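Local coordinates for protein putative acetyltransferase Ta0821 (Thermoplasma acidophilum DSM 1728, PDB 3C26) that probably transfers acyl groups to an acceptor, as GNAT-family acetyltransferases do, at residues P147-Q152 / A246-L251; T42-D47 / G214-V219; E54-V57 / S61-V64; I16-T21 / G69-T74. All coordinates share one frame; numbering follows the deposited sequence.

Contact 1: residues P147-Q152 / A246-L251; sequences PIYTFQ and ALANGL
The strand 147-152 approaches helix 245-248 and the type I turn from Ala248 to Leu251, the two backbones coming nearest at Pro147 and Ala248, with 6.7 Å between their CA atoms. Ala248 CB carries much of the contact. It presses on the pyrrolidine ring of Pro147 at CG, 3.4 Å away, a close approach for two carbons, and lies 3.1 Å from Tyr149 OH, near the plane of the ring at its edge. Leu251 comes over the ring: its CD1 lies above one face of Tyr149, 4.0 Å from the centroid and 26° off the normal, a CH-pi contact displaced toward the rim at CZ. Strand 141-153 pairs here with strand 237-243, through backbone bonds from Pro147 to Val243 and from Tyr149 to Phe241, so the turn folds back over the strand next to the one that leads into it. A water in the plane of the tyrosine ring bridges the two segments, 2.7 Å from Tyr149 OH and donating to Ala248 O at 2.6 Å. Leu251 O accepts a hydrogen bond from Gln152 NE2 of the second subunit, which places this turn at the dimer interface.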
loop_
_atom_site.group_PDB
_atom_site.type_symbol
_atom_site.label_atom_id
_atom_site.label_comp_id
_atom_site.label_asym_id
_atom_site.label_seq_id
_atom_site.Cartn_x
_atom_site.Cartn_y
_atom_site.Cartn_z
ATOM N N PRO A 147 10.492 5.580 3.886
ATOM C CA PRO A 147 9.844 4.343 3.492
ATOM C C PRO A 147 9.618 3.440 4.697
ATOM O O PRO A 147 10.420 3.422 5.616
ATOM C CB PRO A 147 10.849 3.714 2.528
ATOM C CG PRO A 147 11.590 4.764 2.004
ATOM C CD PRO A 147 11.650 5.872 3.031
ATOM N N ILE A 148 8.498 2.724 4.679
ATOM C CA ILE A 148 8.032 1.905 5.818
ATOM C C ILE A 148 8.150 0.404 5.572
ATOM O O ILE A 148 7.671 -0.087 4.584
ATOM C CB ILE A 148 6.562 2.188 6.082
ATOM C CG1 ILE A 148 6.319 3.669 6.462
ATOM C CG2 ILE A 148 6.048 1.269 7.204
ATOM C CD1 ILE A 148 4.812 4.088 6.507
ATOM N N TYR A 149 8.785 -0.304 6.491
ATOM C CA TYR A 149 9.025 -1.758 6.410
ATOM C C TYR A 149 8.470 -2.401 7.628
ATOM O O TYR A 149 8.918 -2.121 8.730
ATOM C CB TYR A 149 10.532 -2.066 6.347
ATOM C CG TYR A 149 11.217 -1.306 5.259
ATOM C CD1 TYR A 149 11.575 0.025 5.439
ATOM C CD2 TYR A 149 11.434 -1.891 4.002
ATOM C CE1 TYR A 149 12.173 0.761 4.407
ATOM C CE2 TYR A 149 12.003 -1.177 2.993
ATOM C CZ TYR A 149 12.398 0.153 3.207
ATOM O OH TYR A 149 12.966 0.871 2.170
ATOM N N THR A 150 7.471 -3.255 7.434
ATOM C CA THR A 150 6.796 -3.909 8.535
ATOM C C THR A 150 7.136 -5.376 8.563
ATOM O O THR A 150 7.109 -6.064 7.552
ATOM C CB THR A 150 5.238 -3.738 8.522
ATOM O OG1 THR A 150 4.858 -2.356 8.486
ATOM C CG2 THR A 150 4.620 -4.339 9.783
ATOM N N PHE A 151 7.447 -5.838 9.764
ATOM C CA PHE A 151 7.879 -7.206 10.007
ATOM C C PHE A 151 7.048 -7.875 11.052
ATOM O O PHE A 151 6.465 -7.249 11.947
ATOM C CB PHE A 151 9.360 -7.248 10.415
ATOM C CG PHE A 151 10.289 -6.867 9.302
ATOM C CD1 PHE A 151 10.751 -7.815 8.426
ATOM C CD2 PHE A 151 10.636 -5.543 9.091
ATOM C CE1 PHE A 151 11.563 -7.456 7.356
ATOM C CE2 PHE A 151 11.453 -5.163 8.004
ATOM C CZ PHE A 151 11.916 -6.114 7.157
ATOM N N GLN A 152 6.963 -9.179 10.914
ATOM C CA GLN A 152 6.247 -9.946 11.905
ATOM C C GLN A 152 7.301 -10.609 12.684
ATOM O O GLN A 152 7.889 -11.603 12.256
ATOM C CB GLN A 152 5.179 -10.898 11.373
ATOM C CG GLN A 152 5.429 -11.567 10.072
ATOM C CD GLN A 152 4.139 -12.152 9.504
ATOM O OE1 GLN A 152 3.051 -11.765 9.901
ATOM N NE2 GLN A 152 4.263 -13.053 8.564
ATOM N N ALA A 246 17.234 7.982 1.734
ATOM C CA ALA A 246 18.572 7.844 1.171
ATOM C C ALA A 246 19.172 6.531 1.558
ATOM O O ALA A 246 19.997 5.989 0.813
ATOM C CB ALA A 246 19.494 8.985 1.570
ATOM N N LEU A 247 18.742 6.002 2.701
ATOM C CA LEU A 247 19.231 4.705 3.181
ATOM C C LEU A 247 18.421 3.541 2.614
ATOM O O LEU A 247 18.910 2.411 2.459
ATOM C CB LEU A 247 19.098 4.608 4.693
ATOM C CG LEU A 247 19.791 5.594 5.609
ATOM C CD1 LEU A 247 19.664 5.041 6.974
ATOM C CD2 LEU A 247 21.224 5.710 5.259
ATOM N N ALA A 248 17.147 3.828 2.384
ATOM C CA ALA A 248 16.141 2.820 1.970
ATOM C C ALA A 248 16.480 2.327 0.574
ATOM O O ALA A 248 16.159 1.221 0.126
ATOM C CB ALA A 248 14.741 3.444 2.004
ATOM N N ASN A 249 17.216 3.180 -0.087
ATOM C CA ASN A 249 17.574 2.969 -1.469
ATOM C C ASN A 249 18.525 1.795 -1.577
ATOM O O ASN A 249 18.641 1.162 -2.612
ATOM C CB ASN A 249 18.154 4.269 -2.072
ATOM C CG ASN A 249 17.088 5.363 -2.257
ATOM O OD1 ASN A 249 15.891 5.085 -2.311
ATOM N ND2 ASN A 249 17.527 6.600 -2.364
ATOM N N GLY A 250 19.178 1.466 -0.478
ATOM C CA GLY A 250 20.159 0.366 -0.453
ATOM C C GLY A 250 19.616 -0.918 0.189
ATOM O O GLY A 250 20.334 -1.878 0.417
ATOM N N LEU A 251 18.324 -0.947 0.444
ATOM C CA LEU A 251 17.685 -2.131 1.041
ATOM C C LEU A 251 17.085 -3.036 -0.058
ATOM O O LEU A 251 16.652 -2.541 -1.081
ATOM C CB LEU A 251 16.577 -1.716 2.025
ATOM C CG LEU A 251 17.006 -1.090 3.349
ATOM C CD1 LEU A 251 15.777 -0.574 4.143
ATOM C CD2 LEU A 251 17.821 -2.035 4.203
HETATM O O HOH W 1 13.937 -0.102 -0.098
#

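Contact 2: residues T42-D47 / G214-V219; sequences TGTMDD and GIDLFV
Thr44 sets its hydroxyl against the carboxylate of Asp216, OG1 lying 2.9 Å from OD1 and 3.1 Å from OD2, while its methyl CG2 comes to 3.6 Å from OD1. No other direct contact joins the segments; even here the CA atoms of Thr44 and Asp216 are 7.9 Å apart. A chi1 of 67° aims OG1 of Thr44 at the carboxylate. Thr44 occupies the N-cap position of helix 45-58, yet its side chain makes no capping bond and is turned instead to the strand. The same hydroxyl is also hydrogen-bonded to Tyr242 OH, so that the tyrosine and the carboxylate share it. Asp216 OD2 also receives a water, which donates to it at 2.7 Å and to Thr44 O at 2.9 Å, running alongside the direct approach and tying the carboxylate to the backbone of the threonine as well as to its side chain. The contact thus joins the start of a helix in the GNAT-family region to strand 214-221, with the side chains of both Thr44 and Asp216 touching Thr240 on the neighbouring strand. Thr44 and Asp216 are both buried, and the hydroxyl and the water together would be expected to offset part of the cost of holding a carboxylate there.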
loop_
_atom_site.group_PDB
_atom_site.type_symbol
_atom_site.label_atom_id
_atom_site.label_comp_id
_atom_site.label_asym_id
_atom_site.label_seq_id
_atom_site.Cartn_x
_atom_site.Cartn_y
_atom_site.Cartn_z
ATOM N N THR A 42 -1.450 -0.231 7.490
ATOM C CA THR A 42 -0.121 -0.541 6.939
ATOM C C THR A 42 0.992 0.325 7.581
ATOM O O THR A 42 2.165 0.246 7.201
ATOM C CB THR A 42 -0.070 -0.465 5.385
ATOM O OG1 THR A 42 -0.185 0.879 4.950
ATOM C CG2 THR A 42 -1.145 -1.335 4.739
ATOM N N GLY A 43 0.573 1.153 8.542
ATOM C CA GLY A 43 1.435 2.014 9.324
ATOM C C GLY A 43 1.010 2.084 10.758
ATOM O O GLY A 43 -0.007 1.479 11.147
ATOM N N THR A 44 1.742 2.858 11.564
ATOM C CA THR A 44 1.503 2.858 13.003
ATOM C C THR A 44 1.312 4.222 13.614
ATOM O O THR A 44 1.203 4.370 14.824
ATOM C CB THR A 44 2.625 2.106 13.744
ATOM O OG1 THR A 44 3.848 2.827 13.626
ATOM C CG2 THR A 44 2.799 0.696 13.203
HETATM N N MSE A 45 1.208 5.230 12.762
HETATM C CA MSE A 45 0.978 6.573 13.254
HETATM C C MSE A 45 -0.342 6.690 14.021
HETATM O O MSE A 45 -0.437 7.405 15.002
HETATM C CB MSE A 45 0.973 7.591 12.126
HETATM C CG MSE A 45 1.054 8.996 12.624
HETATM SE SE MSE A 45 1.645 10.312 11.289
HETATM C CE MSE A 45 0.188 10.188 10.007
ATOM N N ASP A 46 -1.350 5.968 13.569
ATOM C CA ASP A 46 -2.681 6.027 14.201
ATOM C C ASP A 46 -2.652 5.457 15.590
ATOM O O ASP A 46 -3.303 5.979 16.492
ATOM C CB ASP A 46 -3.792 5.319 13.372
ATOM C CG ASP A 46 -4.366 6.212 12.262
ATOM O OD1 ASP A 46 -5.322 6.958 12.537
ATOM O OD2 ASP A 46 -3.831 6.230 11.132
ATOM N N ASP A 47 -1.886 4.393 15.758
ATOM C CA ASP A 47 -1.782 3.726 17.039
ATOM C C ASP A 47 -0.983 4.586 18.002
ATOM O O ASP A 47 -1.200 4.545 19.215
ATOM C CB ASP A 47 -1.058 2.378 16.920
ATOM C CG ASP A 47 -1.787 1.384 16.006
ATOM O OD1 ASP A 47 -2.958 1.050 16.237
ATOM O OD2 ASP A 47 -1.169 0.974 15.039
ATOM N N GLY A 214 4.164 -4.130 20.098
ATOM C CA GLY A 214 5.226 -3.945 19.097
ATOM C C GLY A 214 6.237 -2.876 19.395
ATOM O O GLY A 214 6.346 -2.402 20.518
ATOM N N ILE A 215 6.980 -2.509 18.341
ATOM C CA ILE A 215 8.063 -1.535 18.429
ATOM C C ILE A 215 8.217 -0.844 17.110
ATOM O O ILE A 215 8.141 -1.465 16.049
ATOM C CB ILE A 215 9.452 -2.183 18.773
ATOM C CG1 ILE A 215 9.362 -3.106 19.987
ATOM C CG2 ILE A 215 10.536 -1.117 19.014
ATOM C CD1 ILE A 215 10.568 -4.041 20.144
ATOM N N ASP A 216 8.325 0.477 17.187
ATOM C CA ASP A 216 8.616 1.291 16.034
ATOM C C ASP A 216 10.064 1.778 16.146
ATOM O O ASP A 216 10.503 2.165 17.229
ATOM C CB ASP A 216 7.697 2.547 15.983
ATOM C CG ASP A 216 6.202 2.230 15.791
ATOM O OD1 ASP A 216 5.832 1.297 15.062
ATOM O OD2 ASP A 216 5.372 2.956 16.364
ATOM N N LEU A 217 10.784 1.724 15.023
ATOM C CA LEU A 217 12.142 2.207 14.898
ATOM C C LEU A 217 12.257 3.146 13.736
ATOM O O LEU A 217 11.874 2.818 12.624
ATOM C CB LEU A 217 13.171 1.038 14.760
ATOM C CG LEU A 217 13.041 -0.016 15.895
ATOM C CD1 LEU A 217 12.137 -1.186 15.502
ATOM C CD2 LEU A 217 14.429 -0.537 16.312
ATOM N N PHE A 218 12.760 4.335 14.010
ATOM C CA PHE A 218 13.020 5.332 12.997
ATOM C C PHE A 218 14.514 5.402 12.698
ATOM O O PHE A 218 15.324 5.890 13.491
ATOM C CB PHE A 218 12.544 6.697 13.445
ATOM C CG PHE A 218 11.097 6.857 13.419
ATOM C CD1 PHE A 218 10.293 6.234 14.361
ATOM C CD2 PHE A 218 10.497 7.593 12.405
ATOM C CE1 PHE A 218 8.929 6.390 14.324
ATOM C CE2 PHE A 218 9.103 7.770 12.373
ATOM C CZ PHE A 218 8.331 7.156 13.308
ATOM N N VAL A 219 14.877 4.930 11.524
ATOM C CA VAL A 219 16.285 4.863 11.148
ATOM C C VAL A 219 16.641 6.124 10.420
ATOM O O VAL A 219 16.381 6.282 9.233
ATOM C CB VAL A 219 16.582 3.644 10.313
ATOM C CG1 VAL A 219 18.121 3.496 10.049
ATOM C CG2 VAL A 219 16.048 2.437 11.043
HETATM O O HOH W 2 2.765 3.279 17.037
#

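Contact 3: residues E54-V57 / S61-V64; sequences ERWV and SVYV
A tight helix-to-strand connection in the GNAT-family region brings the last part of helix 45-58 back against the start of strand 62-67, with only three residues between the two segments. The joint is fastened at Trp56 O. Ser61 N donates to it at 3.1 Å in a nearly straight bond, with an N-H...O angle of 171°. Ser61 OG makes a close polar approach to the same oxygen, also at 3.1 Å from Trp56 O. The serine hydroxyl is brought there by a chi1 of 59°, between its own backbone N and carbonyl carbon, and also rests near Trp56 CB. Beside this polar clasp the packing is aliphatic. One methyl of Val62, CG2, fits against the helix backbone and side chains at once, 3.4 Å from Trp56 CB, 3.5 Å from Val57 N and 3.7 Å from Val57 CG2. The indole leads away from the strand start and stacks on His76 of strand 70-79, whereas Val57 also packs on Ile16 and Ile19 of helix 16-19. Strand 62-67 lies between strands 7-10 and 70-79, so the connection delivers the chain from the helix into the interior of that strand group. Where the helix gives way to the connection, a water lies 2.7 Å from Val57 O, to which it can donate, and accepts from Val62 N at 3.0 Å.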
loop_
_atom_site.group_PDB
_atom_site.type_symbol
_atom_site.label_atom_id
_atom_site.label_comp_id
_atom_site.label_asym_id
_atom_site.label_seq_id
_atom_site.Cartn_x
_atom_site.Cartn_y
_atom_site.Cartn_z
ATOM N N GLU A 54 -4.600 11.716 24.695
ATOM C CA GLU A 54 -5.198 12.122 25.983
ATOM C C GLU A 54 -4.206 12.971 26.770
ATOM O O GLU A 54 -4.570 14.056 27.305
ATOM C CB GLU A 54 -5.712 10.929 26.803
ATOM C CG GLU A 54 -6.418 11.425 28.060
ATOM C CD GLU A 54 -7.107 10.330 28.839
ATOM O OE1 GLU A 54 -6.961 9.148 28.493
ATOM O OE2 GLU A 54 -7.818 10.667 29.802
ATOM N N ARG A 55 -2.942 12.526 26.745
ATOM C CA ARG A 55 -1.820 13.238 27.396
ATOM C C ARG A 55 -1.653 14.635 26.817
ATOM O O ARG A 55 -1.531 15.638 27.526
ATOM C CB ARG A 55 -0.497 12.453 27.307
ATOM C CG ARG A 55 -0.332 11.450 28.446
ATOM C CD ARG A 55 0.878 10.521 28.345
ATOM N NE ARG A 55 0.691 9.381 27.427
ATOM C CZ ARG A 55 1.673 8.556 27.078
ATOM N NH1 ARG A 55 2.901 8.755 27.546
ATOM N NH2 ARG A 55 1.449 7.550 26.242
ATOM N N TRP A 56 -1.690 14.691 25.498
ATOM C CA TRP A 56 -1.579 15.951 24.793
ATOM C C TRP A 56 -2.640 16.932 25.191
ATOM O O TRP A 56 -2.344 18.086 25.390
ATOM C CB TRP A 56 -1.703 15.748 23.274
ATOM C CG TRP A 56 -0.482 15.112 22.617
ATOM C CD1 TRP A 56 0.777 15.034 23.139
ATOM C CD2 TRP A 56 -0.391 14.596 21.290
ATOM N NE1 TRP A 56 1.631 14.483 22.232
ATOM C CE2 TRP A 56 0.935 14.191 21.088
ATOM C CE3 TRP A 56 -1.312 14.433 20.245
ATOM C CZ2 TRP A 56 1.372 13.636 19.882
ATOM C CZ3 TRP A 56 -0.864 13.865 19.051
ATOM C CH2 TRP A 56 0.451 13.502 18.876
ATOM N N VAL A 57 -3.889 16.455 25.195
ATOM C CA VAL A 57 -5.061 17.283 25.553
ATOM C C VAL A 57 -4.870 17.851 26.942
ATOM O O VAL A 57 -5.096 19.027 27.199
ATOM C CB VAL A 57 -6.442 16.510 25.463
ATOM C CG1 VAL A 57 -7.579 17.388 25.968
ATOM C CG2 VAL A 57 -6.704 16.018 24.019
ATOM N N SER A 61 -1.784 21.003 24.453
ATOM C CA SER A 61 -1.155 21.105 23.137
ATOM C C SER A 61 -2.132 20.763 22.047
ATOM O O SER A 61 -1.797 20.782 20.852
ATOM C CB SER A 61 0.101 20.223 23.045
ATOM O OG SER A 61 -0.216 18.883 23.288
ATOM N N VAL A 62 -3.355 20.462 22.463
ATOM C CA VAL A 62 -4.408 20.115 21.498
ATOM C C VAL A 62 -5.410 21.272 21.336
ATOM O O VAL A 62 -5.890 21.866 22.269
ATOM C CB VAL A 62 -5.111 18.784 21.805
ATOM C CG1 VAL A 62 -6.148 18.494 20.752
ATOM C CG2 VAL A 62 -4.112 17.659 21.870
ATOM N N TYR A 63 -5.626 21.630 20.088
ATOM C CA TYR A 63 -6.587 22.670 19.723
ATOM C C TYR A 63 -7.707 22.023 18.940
ATOM O O TYR A 63 -7.530 20.980 18.282
ATOM C CB TYR A 63 -5.909 23.799 18.937
ATOM C CG TYR A 63 -5.121 24.698 19.861
ATOM C CD1 TYR A 63 -3.903 24.294 20.384
ATOM C CD2 TYR A 63 -5.611 25.916 20.243
ATOM C CE1 TYR A 63 -3.215 25.092 21.282
ATOM C CE2 TYR A 63 -4.932 26.707 21.131
ATOM C CZ TYR A 63 -3.745 26.301 21.637
ATOM O OH TYR A 63 -3.094 27.133 22.522
ATOM N N VAL A 64 -8.866 22.647 19.039
ATOM C CA VAL A 64 -10.073 22.128 18.417
ATOM C C VAL A 64 -10.873 23.172 17.691
ATOM O O VAL A 64 -10.744 24.379 17.925
ATOM C CB VAL A 64 -11.014 21.417 19.449
ATOM C CG1 VAL A 64 -10.280 20.205 20.096
ATOM C CG2 VAL A 64 -11.550 22.401 20.518
HETATM O O HOH W 3 -4.959 20.553 24.979
#

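Contact 4: residues I16-T21 / G69-T74; sequences IDEIKT and GRPVAT
Glu18 O is gripped twice by Thr21, whose OG1 donates in the carbonyl plane at 2.6 Å and whose backbone N donates at 3.0 Å, and the side chain of Glu18 itself reaches across to Pro71. There the carboxylate meets the CD and CG carbons of Pro71, OE2 coming to 3.5 Å from Pro71 CD, while Glu18 CB meets Pro71 CG at 3.8 Å; the two side chains cross at about a right angle. One residue further on, Ile19 CG1 touches the methyl CG2 of Thr74 at 3.8 Å. Thr74 has chi1 of 62°, which turns OG1 away to a hydrogen bond with Gly89 O and leaves CG2 facing the isoleucine. The short helix 16-19 is thereby laid against the first part of strand 70-79, with Ile19 also resting on Val57 of helix 45-58. A water donates to Pro71 O and, only weakly, to Glu18 OE2. Arg70 brings just the aliphatic start of its chain near the carboxylate; its NE stays 5.9 Å from Glu18 OE2. Across the contact no direct hydrogen bond forms: van der Waals contact and that water join the segments, and any attraction between Glu18 and Arg70 would act only at long range.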
loop_
_atom_site.group_PDB
_atom_site.type_symbol
_atom_site.label_atom_id
_atom_site.label_comp_id
_atom_site.label_asym_id
_atom_site.label_seq_id
_atom_site.Cartn_x
_atom_site.Cartn_y
_atom_site.Cartn_z
ATOM N N ILE A 16 -12.295 15.360 26.174
ATOM C CA ILE A 16 -11.625 14.068 25.924
ATOM C C ILE A 16 -12.561 12.952 25.461
ATOM O O ILE A 16 -12.224 12.186 24.574
ATOM C CB ILE A 16 -10.763 13.586 27.100
ATOM C CG1 ILE A 16 -9.618 14.584 27.323
ATOM C CG2 ILE A 16 -10.093 12.249 26.792
ATOM C CD1 ILE A 16 -8.651 14.207 28.529
ATOM N N ASP A 17 -13.735 12.867 26.060
ATOM C CA ASP A 17 -14.644 11.784 25.688
ATOM C C ASP A 17 -15.073 11.901 24.226
ATOM O O ASP A 17 -15.235 10.914 23.518
ATOM C CB ASP A 17 -15.870 11.732 26.591
ATOM C CG ASP A 17 -15.663 10.888 27.827
ATOM O OD1 ASP A 17 -14.613 10.218 27.969
ATOM O OD2 ASP A 17 -16.602 10.875 28.657
ATOM N N GLU A 18 -15.195 13.139 23.765
ATOM C CA GLU A 18 -15.613 13.401 22.390
ATOM C C GLU A 18 -14.443 13.153 21.481
ATOM O O GLU A 18 -14.551 12.462 20.503
ATOM C CB GLU A 18 -16.170 14.812 22.228
ATOM C CG GLU A 18 -17.572 14.906 22.806
ATOM C CD GLU A 18 -17.988 16.291 23.181
ATOM O OE1 GLU A 18 -17.560 16.800 24.249
ATOM O OE2 GLU A 18 -18.799 16.869 22.437
ATOM N N ILE A 19 -13.301 13.672 21.898
ATOM C CA ILE A 19 -12.074 13.574 21.145
ATOM C C ILE A 19 -11.697 12.116 20.858
ATOM O O ILE A 19 -11.202 11.783 19.782
ATOM C CB ILE A 19 -10.884 14.300 21.837
ATOM C CG1 ILE A 19 -11.094 15.835 21.755
ATOM C CG2 ILE A 19 -9.580 13.878 21.161
ATOM C CD1 ILE A 19 -10.085 16.740 22.596
ATOM N N LYS A 20 -11.963 11.264 21.837
ATOM C CA LYS A 20 -11.618 9.837 21.732
ATOM C C LYS A 20 -12.360 9.135 20.631
ATOM O O LYS A 20 -11.920 8.088 20.196
ATOM C CB LYS A 20 -11.904 9.056 23.023
ATOM C CG LYS A 20 -10.859 9.104 24.119
ATOM C CD LYS A 20 -11.634 8.885 25.419
ATOM C CE LYS A 20 -10.825 8.664 26.643
ATOM N NZ LYS A 20 -11.808 8.554 27.861
ATOM N N THR A 21 -13.474 9.711 20.188
ATOM C CA THR A 21 -14.279 9.152 19.068
ATOM C C THR A 21 -13.893 9.679 17.672
ATOM O O THR A 21 -14.390 9.228 16.631
ATOM C CB THR A 21 -15.751 9.435 19.258
ATOM O OG1 THR A 21 -15.977 10.848 19.123
ATOM C CG2 THR A 21 -16.237 8.886 20.647
ATOM N N GLY A 69 -19.833 24.920 21.112
ATOM C CA GLY A 69 -19.040 24.494 22.267
ATOM C C GLY A 69 -18.587 23.062 22.184
ATOM O O GLY A 69 -17.804 22.607 23.016
ATOM N N ARG A 70 -19.103 22.345 21.189
ATOM C CA ARG A 70 -18.766 20.916 21.023
ATOM C C ARG A 70 -17.567 20.733 20.126
ATOM O O ARG A 70 -17.550 21.265 19.044
ATOM C CB ARG A 70 -19.933 20.094 20.442
ATOM C CG ARG A 70 -21.103 19.806 21.394
ATOM C CD ARG A 70 -22.263 19.111 20.640
ATOM N NE ARG A 70 -22.948 20.028 19.721
ATOM C CZ ARG A 70 -22.724 20.098 18.417
ATOM N NH1 ARG A 70 -21.835 19.290 17.826
ATOM N NH2 ARG A 70 -23.392 20.993 17.706
ATOM N N PRO A 71 -16.556 19.987 20.579
ATOM C CA PRO A 71 -15.413 19.786 19.685
ATOM C C PRO A 71 -15.744 18.896 18.485
ATOM O O PRO A 71 -16.407 17.871 18.660
ATOM C CB PRO A 71 -14.377 19.127 20.579
ATOM C CG PRO A 71 -15.151 18.476 21.666
ATOM C CD PRO A 71 -16.362 19.340 21.888
ATOM N N VAL A 72 -15.311 19.306 17.277
ATOM C CA VAL A 72 -15.577 18.495 16.068
ATOM C C VAL A 72 -14.290 18.045 15.310
ATOM O O VAL A 72 -14.310 17.153 14.456
ATOM C CB VAL A 72 -16.623 19.190 15.095
ATOM C CG1 VAL A 72 -17.986 19.450 15.819
ATOM C CG2 VAL A 72 -16.047 20.476 14.480
ATOM N N ALA A 73 -13.174 18.658 15.673
ATOM C CA ALA A 73 -11.859 18.362 15.051
ATOM C C ALA A 73 -10.734 18.707 16.014
ATOM O O ALA A 73 -10.866 19.598 16.903
ATOM C CB ALA A 73 -11.665 19.138 13.760
ATOM N N THR A 74 -9.629 17.994 15.851
ATOM C CA THR A 74 -8.434 18.275 16.649
ATOM C C THR A 74 -7.245 18.525 15.769
ATOM O O THR A 74 -7.171 18.066 14.615
ATOM C CB THR A 74 -8.058 17.071 17.581
ATOM O OG1 THR A 74 -7.753 15.897 16.785
ATOM C CG2 THR A 74 -9.176 16.743 18.561
HETATM O O HOH W 4 -18.354 16.343 19.200
#

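From the N terminus, helix 16-19 comes first, and contact 4 closes its loop only at strand 70-79. Within that loop lies contact 3, a short turn from helix 45-58 into strand 62-67; the two contacts touch, Val57 CG2 meeting Ile19 CD1 at 3.7 Å. Contact 2 opens at 42-47, inside the loop of contact 4, and closes at 214-219, so these two cross, whereas contact 3 falls wholly within contact 2. Contact 1 opens at strand 141-153 and closes at 246-251, crossing contact 2. Contacts 3 and 4 tie the helices to the early strands, contact 1 joins later elements on the opposite side of the chain's centre, and contact 2 spans from helix 45-58 to strand 214-221.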